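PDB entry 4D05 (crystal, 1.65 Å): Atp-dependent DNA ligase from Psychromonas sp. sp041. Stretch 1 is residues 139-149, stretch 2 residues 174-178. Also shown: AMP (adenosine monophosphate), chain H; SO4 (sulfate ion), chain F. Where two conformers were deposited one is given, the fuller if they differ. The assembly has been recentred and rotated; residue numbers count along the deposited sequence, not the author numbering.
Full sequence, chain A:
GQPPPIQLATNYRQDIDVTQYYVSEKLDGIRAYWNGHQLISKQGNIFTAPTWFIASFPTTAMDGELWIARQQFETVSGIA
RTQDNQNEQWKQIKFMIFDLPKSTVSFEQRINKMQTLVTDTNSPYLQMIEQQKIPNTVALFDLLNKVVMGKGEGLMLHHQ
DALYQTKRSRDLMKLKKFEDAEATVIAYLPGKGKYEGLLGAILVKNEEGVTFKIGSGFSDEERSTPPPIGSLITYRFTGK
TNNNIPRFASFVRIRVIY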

# COMPACT_ATOMS: atom_id res chain seq x y z
N ALA A 139 -2.75 -13.15 -15.29
CA ALA A 139 -3.19 -13.81 -14.09
C ALA A 139 -3.01 -12.94 -12.83
O ALA A 139 -3.82 -12.95 -11.92
CB ALA A 139 -2.44 -15.13 -13.94
N LEU A 140 -1.96 -12.15 -12.83
CA LEU A 140 -1.66 -11.26 -11.73
C LEU A 140 -2.76 -10.18 -11.60
O LEU A 140 -3.25 -9.88 -10.49
CB LEU A 140 -0.31 -10.60 -11.97
CG LEU A 140 0.14 -9.62 -10.89
CD1 LEU A 140 0.45 -10.36 -9.60
CD2 LEU A 140 1.33 -8.77 -11.39
N PHE A 141 -3.19 -9.63 -12.74
CA PHE A 141 -4.19 -8.56 -12.73
C PHE A 141 -5.57 -9.16 -12.44
O PHE A 141 -6.44 -8.50 -11.88
CB PHE A 141 -4.19 -7.82 -14.07
CG PHE A 141 -3.11 -6.79 -14.24
CD1 PHE A 141 -2.01 -6.72 -13.42
CD2 PHE A 141 -3.23 -5.83 -15.27
CE1 PHE A 141 -1.03 -5.75 -13.59
CE2 PHE A 141 -2.24 -4.86 -15.46
CZ PHE A 141 -1.14 -4.84 -14.59
N ASP A 142 -5.79 -10.41 -12.81
CA ASP A 142 -7.02 -11.08 -12.42
C ASP A 142 -7.06 -11.26 -10.90
O ASP A 142 -8.09 -11.01 -10.27
CB ASP A 142 -7.15 -12.46 -13.14
CG ASP A 142 -8.60 -12.96 -13.28
OD1 ASP A 142 -9.53 -12.15 -13.43
OD2 ASP A 142 -8.79 -14.20 -13.27
N LEU A 143 -5.94 -11.71 -10.33
CA LEU A 143 -5.81 -11.85 -8.87
C LEU A 143 -6.03 -10.50 -8.18
O LEU A 143 -6.74 -10.43 -7.18
CB LEU A 143 -4.46 -12.42 -8.49
CG LEU A 143 -4.18 -12.47 -7.00
CD1 LEU A 143 -5.19 -13.29 -6.24
CD2 LEU A 143 -2.79 -12.99 -6.80
N LEU A 144 -5.44 -9.44 -8.73
CA LEU A 144 -5.63 -8.10 -8.16
C LEU A 144 -7.13 -7.78 -8.08
O LEU A 144 -7.63 -7.27 -7.08
CB LEU A 144 -4.87 -7.07 -8.97
CG LEU A 144 -5.01 -5.63 -8.54
CD1 LEU A 144 -4.53 -5.45 -7.13
CD2 LEU A 144 -4.20 -4.76 -9.50
N ASN A 145 -7.84 -8.03 -9.17
CA ASN A 145 -9.29 -7.83 -9.15
C ASN A 145 -10.02 -8.66 -8.09
O ASN A 145 -10.92 -8.18 -7.42
CB ASN A 145 -9.92 -8.12 -10.52
CG ASN A 145 -11.36 -7.63 -10.57
OD1 ASN A 145 -11.62 -6.44 -10.32
ND2 ASN A 145 -12.28 -8.52 -10.85
N LYS A 146 -9.68 -9.94 -7.95
CA LYS A 146 -10.30 -10.77 -6.93
C LYS A 146 -10.13 -10.16 -5.54
O LYS A 146 -11.08 -10.10 -4.75
CB LYS A 146 -9.71 -12.16 -6.96
CG LYS A 146 -10.04 -12.94 -8.20
CD LYS A 146 -9.35 -14.37 -8.17
CE LYS A 146 -9.56 -15.15 -9.45
NZ LYS A 146 -8.88 -16.50 -9.31
N VAL A 147 -8.92 -9.72 -5.27
CA VAL A 147 -8.59 -9.19 -3.94
C VAL A 147 -9.36 -7.89 -3.73
O VAL A 147 -10.01 -7.71 -2.69
CB VAL A 147 -7.10 -8.94 -3.86
CG1 VAL A 147 -6.76 -8.06 -2.63
CG2 VAL A 147 -6.40 -10.25 -3.76
N VAL A 148 -9.36 -7.00 -4.72
CA VAL A 148 -10.02 -5.70 -4.55
C VAL A 148 -11.56 -5.81 -4.47
O VAL A 148 -12.22 -5.12 -3.67
CB VAL A 148 -9.56 -4.72 -5.65
CG1 VAL A 148 -10.44 -3.45 -5.70
CG2 VAL A 148 -8.07 -4.39 -5.48
N MSE A 149 -12.15 -6.68 -5.27
CA MSE A 149 -13.59 -6.89 -5.21
C MSE A 149 -13.98 -7.46 -3.86
O MSE A 149 -15.07 -7.19 -3.39
CB MSE A 149 -14.04 -7.82 -6.34
CG MSE A 149 -13.91 -7.17 -7.66
SE MSE A 149 -15.22 -5.73 -7.78
CE MSE A 149 -16.72 -6.73 -6.95
N LYS A 174 4.75 -2.51 -4.74
CA LYS A 174 3.33 -2.38 -4.45
C LYS A 174 2.58 -2.43 -5.75
O LYS A 174 2.96 -1.79 -6.70
CB LYS A 174 2.99 -0.99 -3.85
CG LYS A 174 3.78 -0.60 -2.68
CD LYS A 174 3.48 0.87 -2.28
CE LYS A 174 4.12 1.15 -0.96
NZ LYS A 174 3.60 2.40 -0.36
N LEU A 175 1.45 -3.13 -5.74
CA LEU A 175 0.56 -3.14 -6.90
C LEU A 175 -0.86 -2.85 -6.45
O LEU A 175 -1.52 -3.66 -5.79
CB LEU A 175 0.65 -4.49 -7.62
CG LEU A 175 -0.38 -4.71 -8.72
CD1 LEU A 175 -0.34 -3.63 -9.77
CD2 LEU A 175 -0.14 -6.08 -9.36
N LYS A 176 -1.35 -1.65 -6.79
CA LYS A 176 -2.74 -1.30 -6.54
C LYS A 176 -3.37 -1.01 -7.89
O LYS A 176 -2.66 -0.81 -8.88
CB LYS A 176 -2.85 -0.10 -5.59
CG LYS A 176 -2.40 -0.44 -4.16
CD LYS A 176 -2.59 0.70 -3.18
CE LYS A 176 -4.05 0.81 -2.75
NZ LYS A 176 -4.21 1.63 -1.49
N LYS A 177 -4.69 -1.00 -7.94
CA LYS A 177 -5.36 -0.69 -9.20
C LYS A 177 -5.07 0.68 -9.71
O LYS A 177 -4.98 0.91 -10.93
CB LYS A 177 -6.87 -0.89 -9.07
CG LYS A 177 -7.23 -2.36 -9.25
CD LYS A 177 -8.54 -2.56 -9.85
CE LYS A 177 -8.83 -4.05 -9.99
NZ LYS A 177 -10.25 -4.24 -10.33
N PHE A 178 -4.89 1.61 -8.78
CA PHE A 178 -4.55 2.95 -9.15
C PHE A 178 -3.83 3.70 -8.03
O PHE A 178 -3.73 3.24 -6.88
CB PHE A 178 -5.82 3.72 -9.53
CG PHE A 178 -6.84 3.74 -8.46
CD1 PHE A 178 -6.75 4.65 -7.42
CD2 PHE A 178 -7.90 2.83 -8.48
CE1 PHE A 178 -7.71 4.66 -6.40
CE2 PHE A 178 -8.85 2.84 -7.47
CZ PHE A 178 -8.75 3.76 -6.42
P AMP H . 0.48 0.90 0.88
O1P AMP H . 0.91 1.86 -0.19
O2P AMP H . -0.35 1.28 2.10
O5' AMP H . 1.77 0.07 1.29
C5' AMP H . 1.51 -0.98 2.19
C4' AMP H . 2.55 -0.89 3.26
O4' AMP H . 2.42 -1.95 4.19
C3' AMP H . 3.88 -1.01 2.60
O3' AMP H . 4.68 0.01 3.22
C2' AMP H . 4.35 -2.39 2.95
O2' AMP H . 5.74 -2.12 3.19
C1' AMP H . 3.46 -2.90 4.12
N9 AMP H . 2.74 -4.17 3.75
C8 AMP H . 1.42 -4.50 3.84
N7 AMP H . 1.15 -5.74 3.36
C5 AMP H . 2.36 -6.24 3.00
C6 AMP H . 2.82 -7.48 2.37
N6 AMP H . 1.94 -8.45 2.09
N1 AMP H . 4.14 -7.58 2.16
C2 AMP H . 5.02 -6.60 2.39
N3 AMP H . 4.68 -5.44 2.94
C4 AMP H . 3.38 -5.22 3.26
S SO4 F . 5.55 3.05 2.61
O1 SO4 F . 4.09 3.01 2.46
O2 SO4 F . 5.97 2.64 3.96
O3 SO4 F . 6.20 2.13 1.66
O4 SO4 F . 6.02 4.43 2.37

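The contact is small, 350 Å² counting both sides, and it joins one flank of a helix to a segment that runs from strand into loop. Two residues of the second stretch do nearly all the work there: Leu175, which pushes a branched apolar knob at the helix, and Lys177, which reaches across the helix flank as a long arm. On the helix, Leu140, Phe141, Leu144, Asn145 and Val148 receive them. The spacing is the familiar one of a helix with a single working flank: steps of three and four residues bring side chains back to the same side, and the backbone bonds from i+4 to i, such as Leu144 N to Leu140 O at 2.8 Å and Val148 N to Leu144 O at 2.9 Å, keep that flank regular.

Leu175 is the bump. Its CA-to-CB bond points toward the helix, and its t, p rotamer spreads the two methyls at the end. The hollow it enters is made by three side chains. Leu140 CD2 meets Leu175 CD2 at 3.7 Å, Phe141 CE1 approaches the same CD2 at 4.3 Å, the ring lying oblique to the methyl, and Leu144 CD2 sits 3.9 Å from Leu175 CG. Leu140 and Phe141 start out sideways and reach the pocket with their ends, whereas Leu144 points at it directly. Leucine suits this place because a branched end can touch several neighbours at once and leaves no polar group to satisfy in a buried setting.

Leu144 is the answering bump from the helix, and it covers more than one partner. Its CD1 lies 3.7 Å from Leu175 O, a packing contact against the backbone, while its CD2 reaches beyond the leucine to Lys176 C at 4.2 Å and Lys177 CG at 3.9 Å. The knob therefore fits against both the side chain of Leu175 and the chain as it turns onward. Like Leu140 and Leu175, it has chi1 near t and chi2 near p. Lys176, between the two contacting residues, points away and contributes little.

Lys177 closes the exposed margin. Although its CB leaves sideways, the side chain extends across the flank of the helix, with chi3 and chi4 both t and chi2 at -149°, between wells. Its methylene CG packs near Leu144 CD2 and, more loosely, near Val148 CG2 at 4.4 Å, so the lower part of the lysine behaves as an apolar side chain. The tip does the opposite: Lys177 NZ donates a hydrogen bond to Asn145 OD1 at 2.6 Å, the one hydrogen bond between the stretches. Asn145 begins sideways and turns its amide end in to accept it.

The rule to read from this is a gradient: interlocking leucines inside, then an amphipathic lysine whose methylenes cover the apolar flank while its ammonium finds an acceptor, a side-chain amide oxygen, at the edge.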